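Local atomic coordinates of phosphoribosylaminoimidazole carboxylase, ATPase subunit (Thermus thermophilus, PDB entry 3AW8), a protein that probably catalyses the ATP-dependent carboxylation of 5-aminoimidazole ribonucleotide with hydrogencarbonate to N5-carboxyaminoimidazole ribonucleotide, a step of purine biosynthesis. Residues Leu60-Tyr65 with Leu82-Pro87; Thr64-Glu68 with Met259-Val263; Phe103-Val109 with Arg232-Leu237; Ala194-Leu198 with Leu222-Glu227; Tyr239-Leu243 with Asn281-Val286. All coordinates share one frame. Numbering follows the deposited sequence.

Contact 1: residues Leu60-Tyr65 with Leu82-Pro87; sequences LALVTY and LPLYPP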
# COMPACT_ATOMS: atom_id res chain seq x y z
N LEU A 60 -23.77 -5.82 -5.37
CA LEU A 60 -22.60 -5.20 -5.96
C LEU A 60 -22.92 -3.87 -6.63
O LEU A 60 -23.98 -3.69 -7.23
CB LEU A 60 -21.95 -6.15 -6.97
CG LEU A 60 -21.38 -7.43 -6.36
CD1 LEU A 60 -20.87 -8.35 -7.47
CD2 LEU A 60 -20.27 -7.06 -5.38
N ALA A 61 -21.99 -2.94 -6.51
CA ALA A 61 -22.17 -1.64 -7.13
C ALA A 61 -21.77 -1.79 -8.58
O ALA A 61 -22.41 -1.24 -9.48
CB ALA A 61 -21.31 -0.62 -6.44
N LEU A 62 -20.69 -2.54 -8.82
CA LEU A 62 -20.18 -2.78 -10.16
C LEU A 62 -19.34 -4.07 -10.15
O LEU A 62 -19.02 -4.59 -9.09
CB LEU A 62 -19.32 -1.59 -10.63
CG LEU A 62 -17.96 -1.32 -9.98
CD1 LEU A 62 -16.87 -2.13 -10.68
CD2 LEU A 62 -17.63 0.17 -10.08
N VAL A 63 -19.00 -4.57 -11.33
CA VAL A 63 -18.22 -5.79 -11.44
C VAL A 63 -17.11 -5.63 -12.45
O VAL A 63 -17.32 -5.13 -13.56
CB VAL A 63 -19.10 -6.97 -11.88
CG1 VAL A 63 -18.23 -8.19 -12.14
CG2 VAL A 63 -20.12 -7.28 -10.79
N THR A 64 -15.91 -6.05 -12.07
CA THR A 64 -14.74 -5.99 -12.94
C THR A 64 -14.09 -7.38 -12.85
O THR A 64 -14.56 -8.24 -12.10
CB THR A 64 -13.77 -4.87 -12.46
OG1 THR A 64 -12.67 -4.74 -13.38
CG2 THR A 64 -13.25 -5.16 -11.05
N TYR A 65 -13.03 -7.63 -13.61
CA TYR A 65 -12.39 -8.95 -13.56
C TYR A 65 -10.87 -8.89 -13.58
O TYR A 65 -10.29 -7.93 -14.08
CB TYR A 65 -12.89 -9.81 -14.73
CG TYR A 65 -13.05 -9.04 -16.02
CD1 TYR A 65 -14.23 -8.34 -16.29
CD2 TYR A 65 -12.01 -8.96 -16.93
CE1 TYR A 65 -14.36 -7.57 -17.46
CE2 TYR A 65 -12.13 -8.20 -18.10
CZ TYR A 65 -13.30 -7.51 -18.35
OH TYR A 65 -13.40 -6.76 -19.50
N LEU A 82 -25.74 -5.40 -13.53
CA LEU A 82 -24.98 -4.28 -12.98
C LEU A 82 -23.89 -3.76 -13.93
O LEU A 82 -23.61 -4.38 -14.95
CB LEU A 82 -24.35 -4.66 -11.62
CG LEU A 82 -23.49 -5.90 -11.35
CD1 LEU A 82 -24.32 -6.97 -10.69
CD2 LEU A 82 -22.86 -6.42 -12.63
N PRO A 83 -23.30 -2.60 -13.61
CA PRO A 83 -22.25 -2.05 -14.47
C PRO A 83 -21.07 -3.01 -14.52
O PRO A 83 -20.76 -3.67 -13.52
CB PRO A 83 -21.88 -0.74 -13.77
CG PRO A 83 -23.11 -0.37 -13.02
CD PRO A 83 -23.57 -1.70 -12.48
N LEU A 84 -20.42 -3.09 -15.67
CA LEU A 84 -19.29 -3.99 -15.86
C LEU A 84 -18.18 -3.28 -16.61
O LEU A 84 -18.39 -2.85 -17.74
CB LEU A 84 -19.73 -5.22 -16.65
CG LEU A 84 -18.66 -6.27 -16.97
CD1 LEU A 84 -18.50 -7.19 -15.77
CD2 LEU A 84 -19.07 -7.08 -18.20
N TYR A 85 -17.02 -3.16 -15.98
CA TYR A 85 -15.89 -2.51 -16.63
C TYR A 85 -14.63 -3.34 -16.40
O TYR A 85 -14.38 -3.79 -15.29
CB TYR A 85 -15.66 -1.11 -16.06
CG TYR A 85 -16.90 -0.28 -15.88
CD1 TYR A 85 -17.72 -0.45 -14.76
CD2 TYR A 85 -17.25 0.71 -16.80
CE1 TYR A 85 -18.85 0.35 -14.56
CE2 TYR A 85 -18.37 1.52 -16.60
CZ TYR A 85 -19.16 1.33 -15.48
OH TYR A 85 -20.27 2.12 -15.27
N PRO A 86 -13.83 -3.57 -17.46
CA PRO A 86 -14.01 -3.12 -18.84
C PRO A 86 -15.18 -3.83 -19.49
O PRO A 86 -15.71 -4.79 -18.94
CB PRO A 86 -12.68 -3.49 -19.50
CG PRO A 86 -11.72 -3.47 -18.37
CD PRO A 86 -12.50 -4.16 -17.28
N PRO A 87 -15.59 -3.38 -20.68
CA PRO A 87 -16.71 -3.99 -21.41
C PRO A 87 -16.40 -5.43 -21.81
O PRO A 87 -15.25 -5.76 -22.09
CB PRO A 87 -16.86 -3.08 -22.63
CG PRO A 87 -16.37 -1.76 -22.14
CD PRO A 87 -15.15 -2.13 -21.35

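Contact 2: residues Thr64-Glu68 with Met259-Val263; sequences TYEFE and MAPRV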
# COMPACT_ATOMS: atom_id res chain seq x y z
N THR A 64 -15.91 -6.05 -12.07
CA THR A 64 -14.74 -5.99 -12.94
C THR A 64 -14.09 -7.38 -12.85
O THR A 64 -14.56 -8.24 -12.10
CB THR A 64 -13.77 -4.87 -12.46
OG1 THR A 64 -12.67 -4.74 -13.38
CG2 THR A 64 -13.25 -5.16 -11.05
N TYR A 65 -13.03 -7.63 -13.61
CA TYR A 65 -12.39 -8.95 -13.56
C TYR A 65 -10.87 -8.89 -13.58
O TYR A 65 -10.29 -7.93 -14.08
CB TYR A 65 -12.89 -9.81 -14.73
CG TYR A 65 -13.05 -9.04 -16.02
CD1 TYR A 65 -14.23 -8.34 -16.29
CD2 TYR A 65 -12.01 -8.96 -16.93
CE1 TYR A 65 -14.36 -7.57 -17.46
CE2 TYR A 65 -12.13 -8.20 -18.10
CZ TYR A 65 -13.30 -7.51 -18.35
OH TYR A 65 -13.40 -6.76 -19.50
N GLU A 66 -10.22 -9.93 -13.04
CA GLU A 66 -8.76 -10.00 -13.00
C GLU A 66 -8.23 -11.26 -13.66
O GLU A 66 -7.09 -11.31 -14.10
CB GLU A 66 -8.26 -9.93 -11.55
CG GLU A 66 -8.77 -11.05 -10.63
CD GLU A 66 -7.72 -12.13 -10.34
OE1 GLU A 66 -7.88 -13.27 -10.83
OE2 GLU A 66 -6.74 -11.83 -9.62
N PHE A 67 -9.08 -12.28 -13.73
CA PHE A 67 -8.73 -13.55 -14.35
C PHE A 67 -8.94 -13.35 -15.86
O PHE A 67 -10.08 -13.31 -16.31
CB PHE A 67 -9.66 -14.61 -13.79
CG PHE A 67 -9.53 -15.96 -14.43
CD1 PHE A 67 -10.55 -16.88 -14.32
CD2 PHE A 67 -8.37 -16.31 -15.12
CE1 PHE A 67 -10.45 -18.15 -14.88
CE2 PHE A 67 -8.25 -17.59 -15.69
CZ PHE A 67 -9.30 -18.50 -15.57
N GLU A 68 -7.86 -13.25 -16.62
CA GLU A 68 -7.96 -12.99 -18.07
C GLU A 68 -8.70 -14.03 -18.93
O GLU A 68 -9.19 -13.70 -20.01
CB GLU A 68 -6.57 -12.78 -18.69
CG GLU A 68 -6.60 -11.96 -19.98
CD GLU A 68 -5.28 -11.97 -20.75
OE1 GLU A 68 -4.22 -12.05 -20.09
OE2 GLU A 68 -5.31 -11.88 -22.00
N MET A 259 -2.76 -8.12 -25.80
CA MET A 259 -3.51 -7.15 -25.02
C MET A 259 -4.20 -7.91 -23.89
O MET A 259 -4.62 -9.05 -24.05
CB MET A 259 -4.53 -6.40 -25.88
CG MET A 259 -5.80 -7.16 -26.22
SD MET A 259 -7.28 -6.33 -25.56
CE MET A 259 -7.62 -5.16 -26.85
N ALA A 260 -4.26 -7.28 -22.72
CA ALA A 260 -4.91 -7.89 -21.55
C ALA A 260 -5.86 -6.83 -20.99
O ALA A 260 -5.43 -5.73 -20.63
CB ALA A 260 -3.86 -8.28 -20.51
N PRO A 261 -7.16 -7.14 -20.92
CA PRO A 261 -8.13 -6.18 -20.40
C PRO A 261 -8.09 -6.10 -18.88
O PRO A 261 -9.10 -6.38 -18.22
CB PRO A 261 -9.45 -6.72 -20.92
CG PRO A 261 -9.24 -8.19 -20.81
CD PRO A 261 -7.83 -8.39 -21.33
N ARG A 262 -6.95 -5.70 -18.32
CA ARG A 262 -6.81 -5.65 -16.87
C ARG A 262 -5.42 -5.22 -16.42
O ARG A 262 -4.50 -5.05 -17.23
CB ARG A 262 -7.05 -7.05 -16.31
CG ARG A 262 -6.14 -8.08 -16.97
CD ARG A 262 -6.20 -9.43 -16.29
NE ARG A 262 -5.38 -10.43 -16.97
CZ ARG A 262 -4.04 -10.41 -17.02
NH1 ARG A 262 -3.34 -9.45 -16.44
NH2 ARG A 262 -3.40 -11.39 -17.66
N VAL A 263 -5.28 -5.06 -15.11
CA VAL A 263 -4.00 -4.71 -14.54
C VAL A 263 -3.11 -5.85 -15.01
O VAL A 263 -3.58 -6.98 -15.20
CB VAL A 263 -4.06 -4.67 -13.02
CG1 VAL A 263 -4.75 -3.38 -12.59
CG2 VAL A 263 -4.80 -5.90 -12.48
O HOH W 1 -10.03 -5.60 -15.51

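Contact 3: residues Phe103-Val109 with Arg232-Leu237; sequences FFQGLGV and RAMEAL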
# COMPACT_ATOMS: atom_id res chain seq x y z
N PHE A 103 -8.15 -6.85 -34.93
CA PHE A 103 -8.64 -5.65 -34.25
C PHE A 103 -7.61 -4.52 -34.26
O PHE A 103 -7.91 -3.39 -34.67
CB PHE A 103 -9.06 -5.99 -32.82
CG PHE A 103 -9.37 -4.78 -31.97
CD1 PHE A 103 -8.39 -4.21 -31.17
CD2 PHE A 103 -10.64 -4.23 -31.97
CE1 PHE A 103 -8.67 -3.09 -30.38
CE2 PHE A 103 -10.93 -3.12 -31.18
CZ PHE A 103 -9.94 -2.55 -30.38
N PHE A 104 -6.39 -4.81 -33.82
CA PHE A 104 -5.35 -3.79 -33.80
C PHE A 104 -4.90 -3.47 -35.22
O PHE A 104 -4.61 -2.32 -35.54
CB PHE A 104 -4.15 -4.25 -32.95
CG PHE A 104 -4.28 -3.92 -31.49
CD1 PHE A 104 -5.16 -4.62 -30.68
CD2 PHE A 104 -3.58 -2.86 -30.94
CE1 PHE A 104 -5.34 -4.28 -29.35
CE2 PHE A 104 -3.75 -2.50 -29.61
CZ PHE A 104 -4.64 -3.21 -28.81
N GLN A 105 -4.85 -4.49 -36.07
CA GLN A 105 -4.46 -4.28 -37.45
C GLN A 105 -5.46 -3.31 -38.07
O GLN A 105 -5.10 -2.50 -38.93
CB GLN A 105 -4.47 -5.60 -38.22
CG GLN A 105 -4.38 -5.42 -39.73
CD GLN A 105 -4.32 -6.75 -40.47
OE1 GLN A 105 -3.27 -7.39 -40.52
NE2 GLN A 105 -5.45 -7.17 -41.02
N GLY A 106 -6.70 -3.38 -37.60
CA GLY A 106 -7.74 -2.50 -38.11
C GLY A 106 -7.69 -1.09 -37.54
O GLY A 106 -8.30 -0.18 -38.08
N LEU A 107 -6.97 -0.92 -36.44
CA LEU A 107 -6.84 0.40 -35.81
C LEU A 107 -5.69 1.16 -36.43
O LEU A 107 -5.52 2.36 -36.20
CB LEU A 107 -6.61 0.25 -34.31
CG LEU A 107 -7.81 -0.19 -33.47
CD1 LEU A 107 -7.37 -0.43 -32.04
CD2 LEU A 107 -8.89 0.88 -33.53
N GLY A 108 -4.89 0.46 -37.22
CA GLY A 108 -3.76 1.09 -37.87
C GLY A 108 -2.47 0.91 -37.10
O GLY A 108 -1.53 1.69 -37.27
N VAL A 109 -2.42 -0.12 -36.26
CA VAL A 109 -1.21 -0.38 -35.48
C VAL A 109 -0.50 -1.61 -36.03
O VAL A 109 -1.12 -2.64 -36.30
CB VAL A 109 -1.53 -0.57 -33.96
CG1 VAL A 109 -2.57 0.45 -33.51
CG2 VAL A 109 -2.03 -1.97 -33.69
N ARG A 232 -6.20 4.71 -29.32
CA ARG A 232 -7.07 4.19 -30.36
C ARG A 232 -7.81 2.95 -29.88
O ARG A 232 -9.03 2.84 -30.05
CB ARG A 232 -6.26 3.89 -31.63
CG ARG A 232 -5.77 5.15 -32.34
CD ARG A 232 -5.69 4.95 -33.86
NE ARG A 232 -4.39 4.44 -34.31
CZ ARG A 232 -3.28 5.17 -34.36
NH1 ARG A 232 -3.29 6.45 -33.98
NH2 ARG A 232 -2.15 4.62 -34.78
N ALA A 233 -7.08 2.03 -29.27
CA ALA A 233 -7.68 0.80 -28.77
C ALA A 233 -8.75 1.05 -27.70
O ALA A 233 -9.86 0.53 -27.79
CB ALA A 233 -6.59 -0.12 -28.21
N MET A 234 -8.41 1.85 -26.69
CA MET A 234 -9.35 2.14 -25.61
C MET A 234 -10.65 2.80 -26.08
O MET A 234 -11.74 2.40 -25.65
CB MET A 234 -8.69 3.02 -24.54
CG MET A 234 -7.57 2.33 -23.78
SD MET A 234 -6.99 3.32 -22.38
CE MET A 234 -5.64 4.22 -23.11
N GLU A 235 -10.54 3.80 -26.96
CA GLU A 235 -11.73 4.49 -27.46
C GLU A 235 -12.54 3.60 -28.39
O GLU A 235 -13.77 3.68 -28.41
CB GLU A 235 -11.32 5.77 -28.16
CG GLU A 235 -10.55 6.70 -27.26
CD GLU A 235 -10.44 8.10 -27.80
OE1 GLU A 235 -9.91 8.27 -28.92
OE2 GLU A 235 -10.89 9.04 -27.10
N ALA A 236 -11.85 2.76 -29.14
CA ALA A 236 -12.53 1.85 -30.05
C ALA A 236 -13.40 0.87 -29.26
O ALA A 236 -14.45 0.46 -29.73
CB ALA A 236 -11.51 1.08 -30.87
N LEU A 237 -12.95 0.51 -28.06
CA LEU A 237 -13.67 -0.44 -27.22
C LEU A 237 -14.49 0.20 -26.11
O LEU A 237 -15.18 -0.51 -25.38
CB LEU A 237 -12.68 -1.41 -26.56
CG LEU A 237 -11.89 -2.42 -27.39
CD1 LEU A 237 -10.64 -2.83 -26.61
CD2 LEU A 237 -12.76 -3.62 -27.71

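Contact 4: residues Ala194-Leu198 with Leu222-Glu227; sequences AFYPL and LQKKAE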
# COMPACT_ATOMS: atom_id res chain seq x y z
N ALA A 194 -4.95 8.22 -19.21
CA ALA A 194 -3.63 8.38 -18.61
C ALA A 194 -2.73 7.26 -19.12
O ALA A 194 -3.23 6.20 -19.49
CB ALA A 194 -3.74 8.32 -17.10
N PHE A 195 -1.43 7.49 -19.12
CA PHE A 195 -0.49 6.48 -19.62
C PHE A 195 0.74 6.38 -18.73
O PHE A 195 1.25 7.39 -18.23
CB PHE A 195 -0.06 6.84 -21.05
CG PHE A 195 -1.22 7.07 -21.98
CD1 PHE A 195 -1.71 6.04 -22.78
CD2 PHE A 195 -1.87 8.30 -22.00
CE1 PHE A 195 -2.83 6.23 -23.57
CE2 PHE A 195 -3.00 8.49 -22.80
CZ PHE A 195 -3.48 7.45 -23.58
N TYR A 196 1.22 5.15 -18.52
CA TYR A 196 2.40 4.90 -17.70
C TYR A 196 3.61 4.87 -18.61
O TYR A 196 3.48 4.67 -19.81
CB TYR A 196 2.30 3.55 -16.98
CG TYR A 196 1.38 3.54 -15.79
CD1 TYR A 196 1.84 3.90 -14.52
CD2 TYR A 196 0.03 3.24 -15.94
CE1 TYR A 196 0.96 3.97 -13.43
CE2 TYR A 196 -0.85 3.31 -14.87
CZ TYR A 196 -0.38 3.68 -13.62
OH TYR A 196 -1.27 3.83 -12.59
N PRO A 197 4.81 5.06 -18.05
CA PRO A 197 5.99 5.01 -18.92
C PRO A 197 6.02 3.62 -19.56
O PRO A 197 5.47 2.68 -19.01
CB PRO A 197 7.14 5.21 -17.93
CG PRO A 197 6.53 6.07 -16.88
CD PRO A 197 5.17 5.45 -16.68
N LEU A 198 6.65 3.50 -20.72
CA LEU A 198 6.76 2.20 -21.36
C LEU A 198 7.55 1.37 -20.37
O LEU A 198 8.23 1.92 -19.51
CB LEU A 198 7.52 2.29 -22.69
CG LEU A 198 6.73 2.69 -23.94
CD1 LEU A 198 7.69 2.87 -25.10
CD2 LEU A 198 5.70 1.62 -24.28
N LEU A 222 8.85 7.36 -28.96
CA LEU A 222 8.42 5.99 -28.77
C LEU A 222 7.23 6.00 -27.81
O LEU A 222 6.25 5.30 -28.02
CB LEU A 222 9.55 5.14 -28.18
CG LEU A 222 9.64 3.70 -28.70
CD1 LEU A 222 10.71 2.92 -27.95
CD2 LEU A 222 8.29 3.02 -28.54
N GLN A 223 7.33 6.81 -26.75
CA GLN A 223 6.26 6.92 -25.77
C GLN A 223 4.95 7.34 -26.43
O GLN A 223 3.94 6.65 -26.32
CB GLN A 223 6.62 7.95 -24.68
CG GLN A 223 7.02 7.33 -23.35
CD GLN A 223 5.89 6.55 -22.70
OE1 GLN A 223 6.12 5.55 -22.03
NE2 GLN A 223 4.66 7.01 -22.89
N LYS A 224 4.98 8.48 -27.12
CA LYS A 224 3.80 8.99 -27.79
C LYS A 224 3.24 7.96 -28.76
O LYS A 224 2.03 7.83 -28.93
CB LYS A 224 4.14 10.28 -28.54
CG LYS A 224 3.88 11.56 -27.75
CD LYS A 224 4.58 11.57 -26.40
CE LYS A 224 4.25 12.84 -25.62
NZ LYS A 224 2.78 13.02 -25.43
N LYS A 225 4.15 7.22 -29.40
CA LYS A 225 3.78 6.19 -30.37
C LYS A 225 2.88 5.16 -29.67
O LYS A 225 1.75 4.90 -30.11
CB LYS A 225 5.06 5.53 -30.91
CG LYS A 225 4.92 4.79 -32.25
CD LYS A 225 6.31 4.42 -32.80
CE LYS A 225 6.26 3.71 -34.16
NZ LYS A 225 5.70 2.32 -34.12
N ALA A 226 3.40 4.59 -28.59
CA ALA A 226 2.67 3.59 -27.81
C ALA A 226 1.36 4.16 -27.26
O ALA A 226 0.31 3.52 -27.35
CB ALA A 226 3.54 3.10 -26.66
N GLU A 227 1.43 5.36 -26.70
CA GLU A 227 0.25 5.99 -26.15
C GLU A 227 -0.81 6.20 -27.21
O GLU A 227 -2.00 6.05 -26.96
CB GLU A 227 0.63 7.31 -25.49
CG GLU A 227 1.54 7.15 -24.29
CD GLU A 227 1.73 8.44 -23.51
OE1 GLU A 227 0.71 9.06 -23.15
OE2 GLU A 227 2.89 8.83 -23.25

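Contact 5: residues Tyr239-Leu243 with Asn281-Val286; sequences YVGVL and NHLRAV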
# COMPACT_ATOMS: atom_id res chain seq x y z
N TYR A 239 -13.30 1.46 -23.59
CA TYR A 239 -12.60 0.88 -22.47
C TYR A 239 -12.69 1.72 -21.20
O TYR A 239 -12.61 2.95 -21.24
CB TYR A 239 -11.12 0.68 -22.82
CG TYR A 239 -10.45 -0.41 -22.02
CD1 TYR A 239 -10.50 -1.74 -22.45
CD2 TYR A 239 -9.79 -0.13 -20.82
CE1 TYR A 239 -9.93 -2.75 -21.70
CE2 TYR A 239 -9.21 -1.14 -20.07
CZ TYR A 239 -9.28 -2.45 -20.51
OH TYR A 239 -8.69 -3.45 -19.79
N VAL A 240 -12.87 1.03 -20.08
CA VAL A 240 -12.94 1.68 -18.79
C VAL A 240 -12.09 0.82 -17.87
O VAL A 240 -12.36 -0.37 -17.69
CB VAL A 240 -14.36 1.75 -18.24
CG1 VAL A 240 -14.36 2.48 -16.91
CG2 VAL A 240 -15.27 2.45 -19.24
N GLY A 241 -11.06 1.44 -17.30
CA GLY A 241 -10.17 0.72 -16.42
C GLY A 241 -8.77 0.72 -16.97
O GLY A 241 -8.39 1.60 -17.75
N VAL A 242 -7.98 -0.27 -16.57
CA VAL A 242 -6.62 -0.37 -17.04
C VAL A 242 -6.49 -1.39 -18.15
O VAL A 242 -7.02 -2.50 -18.07
CB VAL A 242 -5.67 -0.71 -15.88
CG1 VAL A 242 -4.29 -1.12 -16.42
CG2 VAL A 242 -5.54 0.51 -14.98
N LEU A 243 -5.77 -1.00 -19.19
CA LEU A 243 -5.56 -1.84 -20.36
C LEU A 243 -4.05 -2.03 -20.52
O LEU A 243 -3.28 -1.07 -20.40
CB LEU A 243 -6.19 -1.14 -21.57
CG LEU A 243 -6.25 -1.73 -22.97
CD1 LEU A 243 -5.06 -1.27 -23.76
CD2 LEU A 243 -6.33 -3.24 -22.90
N ASN A 281 -5.46 3.08 -9.90
CA ASN A 281 -6.01 3.73 -11.09
C ASN A 281 -7.14 2.94 -11.74
O ASN A 281 -8.12 3.53 -12.21
CB ASN A 281 -4.90 4.00 -12.11
CG ASN A 281 -4.55 5.47 -12.21
OD1 ASN A 281 -3.50 5.84 -12.72
ND2 ASN A 281 -5.45 6.32 -11.72
N HIS A 282 -7.01 1.62 -11.76
CA HIS A 282 -8.04 0.79 -12.35
C HIS A 282 -9.31 1.05 -11.56
O HIS A 282 -10.39 1.22 -12.13
CB HIS A 282 -7.68 -0.69 -12.25
CG HIS A 282 -8.72 -1.59 -12.83
ND1 HIS A 282 -8.84 -1.82 -14.19
CD2 HIS A 282 -9.71 -2.31 -12.25
CE1 HIS A 282 -9.85 -2.64 -14.41
NE2 HIS A 282 -10.40 -2.96 -13.25
N LEU A 283 -9.16 1.08 -10.24
CA LEU A 283 -10.28 1.31 -9.34
C LEU A 283 -10.87 2.70 -9.56
O LEU A 283 -12.09 2.85 -9.63
CB LEU A 283 -9.81 1.15 -7.88
CG LEU A 283 -10.22 -0.08 -7.05
CD1 LEU A 283 -10.49 -1.28 -7.92
CD2 LEU A 283 -9.12 -0.37 -6.04
N ARG A 284 -10.01 3.70 -9.67
CA ARG A 284 -10.48 5.06 -9.88
C ARG A 284 -11.24 5.15 -11.20
O ARG A 284 -12.30 5.77 -11.28
CB ARG A 284 -9.30 6.04 -9.83
CG ARG A 284 -8.76 6.21 -8.42
CD ARG A 284 -7.34 6.78 -8.34
NE ARG A 284 -7.30 8.23 -8.46
CZ ARG A 284 -6.34 9.01 -7.96
NH1 ARG A 284 -5.32 8.48 -7.29
NH2 ARG A 284 -6.40 10.31 -8.14
N ALA A 285 -10.70 4.50 -12.22
CA ALA A 285 -11.33 4.48 -13.53
C ALA A 285 -12.74 3.91 -13.49
O ALA A 285 -13.70 4.62 -13.77
CB ALA A 285 -10.49 3.69 -14.51
N VAL A 286 -12.87 2.64 -13.12
CA VAL A 286 -14.18 2.01 -13.10
C VAL A 286 -15.16 2.66 -12.13
O VAL A 286 -16.36 2.41 -12.19
CB VAL A 286 -14.09 0.50 -12.74
CG1 VAL A 286 -13.08 -0.19 -13.65
CG2 VAL A 286 -13.73 0.32 -11.27

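Contact 1: residues Leu60-Tyr65 with Leu82-Pro87
This is a backbone pairing between an edge strand and a loop, in the Rossmann-like preATP-grasp domain. Strand 62-65 is an outermost strand of the parallel four-stranded sheet. The segment Leu82-Pro87 follows helix 72-81 and runs parallel to strand 62-65. Val63 bridges Leu84, with 4.9 Å between their CA atoms. Val63 N donates to Pro83 O at 3.0 Å, and Tyr85 N donates to Val63 O at 3.1 Å. Both bonds of Val63 thus go to the residues flanking Leu84, as in a parallel bridge. Thr64 extends the pairing with its side chain, since Thr64 OG1 donates to Tyr85 O at 2.7 Å. A cis peptide bond precedes Pro86, and here the loop passes the ring of Tyr65. Tyr65 CZ lies 3.6 Å from Pro86 CD. Tyr65 OH makes weak contacts with Pro86 O (3.1 Å) and Pro87 O (3.3 Å), which compete for its one proton. Apolar side chains fill the space beside the bridge. Val63 CG2 meets Leu82 CD2 at 3.4 Å, and Val63 CG1 meets Leu84 CD1 at 3.8 Å. Strand 2-5 pairs with the other edge of strand 62-65. Leu84 also packs on helix 72-81, while Leu62 and Tyr85 touch helix 278-287.

Contact 2: residues Thr64-Glu68 with Met259-Val263
This contact joins the preATP-grasp and ATP-grasp domains where two strands end. Strand 62-65 runs out into Glu66-Glu68, and strand 253-260 runs out into Pro261-Val263. Glu68 and Arg262 form a salt bridge, with Glu68 OE1 2.6 Å from Arg262 NH2. The hydrogen bond within it is weak because its angle is poor. Arg262 NH1 also donates to Val263 O at 2.8 Å, so the guanidinium is held by its own segment through NH1 and by Glu68 through NH2. Pro261 is the centre of an inverse gamma turn, and its ring packs near Tyr65. Tyr65 CE2 lies 4.0 Å from Pro261 CG. One water donates to Tyr65 O at 2.7 Å and to Pro261 O at 3.0 Å. The carboxylate of Glu66 points elsewhere, with Gly11 N as its main partner. The side chain of Glu68 is about 8 Å from the bound AMP, and Met259 directly follows the AMP-pocket residue Glu258. The arrangement is an interdomain junction beside the nucleotide site of an ATP-grasp enzyme.

Contact 3: residues Phe103-Val109 with Arg232-Leu237
Two helices of the ATP-grasp domain cross here, helix 97-107 by its last turns and helix 220-237 by its C-terminal part. The axes of the short segments 103-107 and 232-237 approach to 10.5 Å, with 108° between their directions. Apolar packing dominates. Leu107 and Phe103 lie against small residues of the other helix. Leu107 CD1 is 3.9 Å from Ala233 CB, and Leu107 CD2 is 3.7 Å from Ala236 CB. Phe103 CZ reaches Ala236 CB at 4.0 Å and Leu237 CG at 3.6 Å. Phe104 CZ meets Ala233 CB at 3.7 Å, and its ring also stacks on Phe256 of strand 253-260. Helix 97-107 ends in a Schellman motif. Gly108 takes a positive phi of 96°, and Val109 N bonds back to Phe104 O at 3.2 Å. A CB on Gly108 would be jammed against the carbonyl O of Leu107. Polar contact is slight and sits at this helix end: Arg232 NE donates a weak hydrogen bond to Leu107 O at 3.0 Å.

Contact 4: residues Ala194-Leu198 with Leu222-Glu227
Here a helix packs on the large antiparallel sheet of the ATP-grasp domain. Helix 220-237 meets strand 193-204 over the segment Ala194-Leu198, and the fit is made mainly by the side chains of Phe195, Leu198, Gln223 and Glu227. The CA-to-CB bonds of Phe195 and Leu198 point toward the helix, while those of Tyr196 and Pro197 point away. Phe195 has chi1 in the m well, and one face of its ring is covered by Glu227. Glu227 CB sits 4.0 Å from the ring centroid and 20° off the normal, a CH-pi contact. Glu227 OE1 lies above the ring plane near its rim, on the same side as CB, 2.9 Å from Phe195 CD2, a tight contact. Leu198, m at chi1 and t at chi2, places one methyl on each of two helix residues. Leu198 CD1 reaches Leu222 CD2 at 3.5 Å, and Leu198 CD2 reaches Ala226 CB at 3.5 Å. Tyr196 instead directs its hydroxyl to Thr276 O. Around the contact, Phe195 also packs on Ala230, Leu231 and Met234 of the same helix, and Leu198 and Ala226 meet Leu183 of strand 179-187. Gln223 is bent, with chi1 at -105°, between wells, and chi2 in the m well. Gln223 NE2 makes a weak hydrogen bond to Glu227 OE2 at 2.6 Å. The amide oxygen accepts a backbone hydrogen bond: Leu198 N donates to Gln223 OE1 at a very short 2.5 Å.

Contact 5: residues Tyr239-Leu243 with Asn281-Val286
A helix crosses the start of a sheet strand here, in the large antiparallel sheet of the ATP-grasp fold. Strand 241-250 begins at Gly241, and helix 278-287 lies over it. The short axes approach to 6.5 Å at 127° between their directions. His282 and Val242 have the most surface covered, followed by Val240 and Gly241. His282 has chi1 at 180°, which sets its ring beside the strand, and the imidazole bridges two parts of the fold. Its ND1 accepts from the strand, and His282 NE2 is hydrogen-bonded to Thr64 OG1 of strand 62-65, in the preATP-grasp domain. Val242 adds an apolar contact, with Val242 CG2 3.7 Å from His282 CB. Val240 packs farther along the helix, where Val240 CG1 comes within 3.8 Å of Val286 CA and 4.4 Å of Val286 CG1. Between the two valines, Gly241 lets the helix come close. Gly241 and His282 have their CA atoms 4.6 Å apart, and Gly241 CA is 3.5 Å from Ala285 CB. A CB on Gly241 would clash with His282 CE1. The phi of 119° at Gly241 would also jam a CB against the preceding carbonyl O. Val242 and Ala285 touch Val186 of strand 179-187. Arg284, out of reach of the strand segment, packs on Leu316 of the second subunit. Centrally, Val242 N donates to His282 ND1 at 3.0 Å with an angle of 159°.

Overall arrangement
From the N terminus, contact 1 closes first, a short loop through helix 72-81 in the preATP-grasp domain. Contact 2 starts from the same strand, 62-65, and closes the longest loop, reaching strand 253-260. Contact 3 lies within that loop and joins helices 97-107 and 220-237. Contact 4 lies within the loop of contact 3 and sets helix 220-237 on strand 193-204. Contact 5 crosses contact 2, because Tyr239-Leu243 comes before Met259-Val263 and Asn281-Val286 after it. It sets helix 278-287 on strand 241-250, and Thr64 joins it to contacts 1 and 2. Met259 packs on Phe104, linking contacts 2 and 3, and Met234 meets Phe195 between contacts 3 and 4.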